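BolA (Coxiella burnetii, PDB 3TR3) is of unknown function but belongs to the BolA/IbaG family, whose members are linked to stress responses, and binds a cobalt ion in this structure. Local coordinates at residues B[34-39]-B[72-77]. Residues are numbered along the deposited sequence; the frame is centred on the assembly and turned at random.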
loop_
_atom_site.group_PDB
_atom_site.type_symbol
_atom_site.label_atom_id
_atom_site.label_comp_id
_atom_site.label_asym_id
_atom_site.label_seq_id
_atom_site.Cartn_x
_atom_site.Cartn_y
_atom_site.Cartn_z
ATOM N N GLU B 34 9.690 -2.356 -4.772
ATOM C CA GLU B 34 8.633 -2.947 -5.596
ATOM C C GLU B 34 7.374 -2.180 -5.304
ATOM O O GLU B 34 7.091 -1.846 -4.153
ATOM C CB GLU B 34 8.370 -4.407 -5.240
ATOM C CG GLU B 34 9.549 -5.329 -5.402
ATOM C CD GLU B 34 9.379 -6.616 -4.596
ATOM O OE1 GLU B 34 8.496 -6.659 -3.700
ATOM O OE2 GLU B 34 10.131 -7.586 -4.860
ATOM N N ALA B 35 6.602 -1.912 -6.347
ATOM C CA ALA B 35 5.356 -1.196 -6.199
ATOM C C ALA B 35 4.286 -1.882 -7.048
ATOM O O ALA B 35 4.585 -2.405 -8.122
ATOM C CB ALA B 35 5.538 0.284 -6.609
ATOM N N VAL B 36 3.057 -1.917 -6.537
ATOM C CA VAL B 36 1.921 -2.426 -7.271
ATOM C C VAL B 36 1.089 -1.189 -7.435
ATOM O O VAL B 36 0.799 -0.510 -6.450
ATOM C CB VAL B 36 1.136 -3.521 -6.520
ATOM C CG1 VAL B 36 0.019 -4.073 -7.390
ATOM C CG2 VAL B 36 2.077 -4.654 -6.046
ATOM N N VAL B 37 0.805 -0.845 -8.700
ATOM C CA VAL B 37 0.139 0.403 -9.050
ATOM C C VAL B 37 -1.135 0.081 -9.811
ATOM O O VAL B 37 -1.115 -0.744 -10.737
ATOM C CB VAL B 37 1.039 1.326 -9.912
ATOM C CG1 VAL B 37 0.352 2.668 -10.119
ATOM C CG2 VAL B 37 2.361 1.548 -9.233
ATOM N N LEU B 38 -2.241 0.686 -9.373
ATOM C CA LEU B 38 -3.505 0.591 -10.069
ATOM C C LEU B 38 -3.743 1.944 -10.727
ATOM O O LEU B 38 -3.569 2.982 -10.081
ATOM C CB LEU B 38 -4.690 0.219 -9.140
ATOM C CG LEU B 38 -4.633 -1.032 -8.237
ATOM C CD1 LEU B 38 -6.017 -1.511 -7.657
ATOM C CD2 LEU B 38 -3.901 -2.200 -8.867
ATOM N N CYS B 39 -4.129 1.918 -12.010
ATOM C CA CYS B 39 -4.525 3.115 -12.753
ATOM C C CYS B 39 -5.420 2.718 -13.949
ATOM O O CYS B 39 -5.038 1.845 -14.742
ATOM C CB CYS B 39 -3.279 3.853 -13.247
ATOM S SG CYS B 39 -3.608 5.522 -13.816
ATOM N N LYS B 72 4.491 -3.806 -10.641
ATOM C CA LYS B 72 3.316 -4.465 -11.206
ATOM C C LYS B 72 2.225 -3.421 -11.396
ATOM O O LYS B 72 1.868 -2.720 -10.451
ATOM C CB LYS B 72 2.798 -5.612 -10.363
ATOM C CG LYS B 72 3.747 -6.771 -10.232
ATOM C CD LYS B 72 3.270 -7.749 -9.127
ATOM C CE LYS B 72 4.208 -8.945 -9.018
ATOM N NZ LYS B 72 3.831 -9.829 -7.893
ATOM N N THR B 73 1.715 -3.331 -12.631
ATOM C CA THR B 73 0.762 -2.290 -13.033
ATOM C C THR B 73 -0.568 -2.889 -13.454
ATOM O O THR B 73 -0.613 -3.702 -14.357
ATOM C CB THR B 73 1.337 -1.433 -14.194
ATOM O OG1 THR B 73 1.887 -2.286 -15.209
ATOM C CG2 THR B 73 2.440 -0.483 -13.660
ATOM N N TYR B 74 -1.651 -2.502 -12.789
ATOM C CA TYR B 74 -2.954 -3.076 -13.081
ATOM C C TYR B 74 -3.965 -1.979 -13.341
ATOM O O TYR B 74 -3.860 -0.879 -12.810
ATOM C CB TYR B 74 -3.487 -3.937 -11.912
ATOM C CG TYR B 74 -2.612 -5.120 -11.525
ATOM C CD1 TYR B 74 -2.661 -6.318 -12.230
ATOM C CD2 TYR B 74 -1.742 -5.037 -10.440
ATOM C CE1 TYR B 74 -1.851 -7.387 -11.891
ATOM C CE2 TYR B 74 -0.941 -6.098 -10.083
ATOM C CZ TYR B 74 -0.986 -7.271 -10.804
ATOM O OH TYR B 74 -0.173 -8.327 -10.415
ATOM N N THR B 75 -4.964 -2.287 -14.156
ATOM C CA THR B 75 -6.156 -1.480 -14.115
ATOM C C THR B 75 -6.941 -1.924 -12.896
ATOM O O THR B 75 -6.821 -3.061 -12.449
ATOM C CB THR B 75 -7.058 -1.666 -15.365
ATOM O OG1 THR B 75 -7.501 -3.029 -15.463
ATOM C CG2 THR B 75 -6.334 -1.227 -16.637
ATOM N N PRO B 76 -7.771 -1.030 -12.374
ATOM C CA PRO B 76 -8.697 -1.411 -11.310
ATOM C C PRO B 76 -9.463 -2.687 -11.631
ATOM O O PRO B 76 -9.587 -3.533 -10.739
ATOM C CB PRO B 76 -9.633 -0.209 -11.210
ATOM C CG PRO B 76 -8.825 0.967 -11.732
ATOM C CD PRO B 76 -7.818 0.413 -12.698
ATOM N N ASP B 77 -9.937 -2.856 -12.863
ATOM C CA ASP B 77 -10.628 -4.096 -13.247
ATOM C C ASP B 77 -9.743 -5.354 -13.260
ATOM O O ASP B 77 -10.188 -6.393 -12.835
ATOM C CB ASP B 77 -11.325 -3.968 -14.609
ATOM C CG ASP B 77 -12.505 -3.023 -14.582
ATOM O OD1 ASP B 77 -13.009 -2.694 -13.484
ATOM O OD2 ASP B 77 -12.926 -2.615 -15.688
#
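The ring of Y74 is the flat group of this contact, and V36 meets it at one edge. V36 CG1 lies in the ring plane, 3.5 Å from Y74 CE2. This branch, anti to the backbone N (chi1 -176°), is the one that reaches the ring. L38 approaches obliquely: its CD2 lies 3.5 Å from Y74 CB. L38 CG and Y74 CG are both anti to their carbonyl carbons, beside their backbone N. V36, L38, K72 and Y74 share one face of the sheet. V37 and T73 point to the other face, where both are buried.

The backbone pairing is parallel, with V36 opposite K72, V37 opposite T73 and L38 opposite Y74. Four hydrogen bonds of 2.8-2.9 Å hold it: K72 N to A35 O, V37 N to K72 O, Y74 N to V37 O and C39 N to Y74 O. K72 and Y74 thus each use both N and O, bonding the residues on either side of V36 and of L38, as in a regular parallel pair. CA-H...O contacts add to the pairing, the shortest from L38 CA to Y74 O at 3.1 Å.

Past Y74, strand 68-74 gives way to helix 76-80. T75 is its N-cap, and T75 OG1 is hydrogen-bonded to E78 N. P76 CD packs 3.6 Å from the C atom of C39.

Strand 32-38 is central in the mixed sheet, between antiparallel 22-28 and parallel 68-74. Helices 47-57 and 59-65 link the two parallel strands, a beta-alpha-beta type crossover consistent with the class II KH-like fold of BolA proteins. V36 and L38 also touch I24 of strand 22-28. T73 touches H51 of helix 47-57, and R50 NH1 of that helix hydrogen-bonds T73 O.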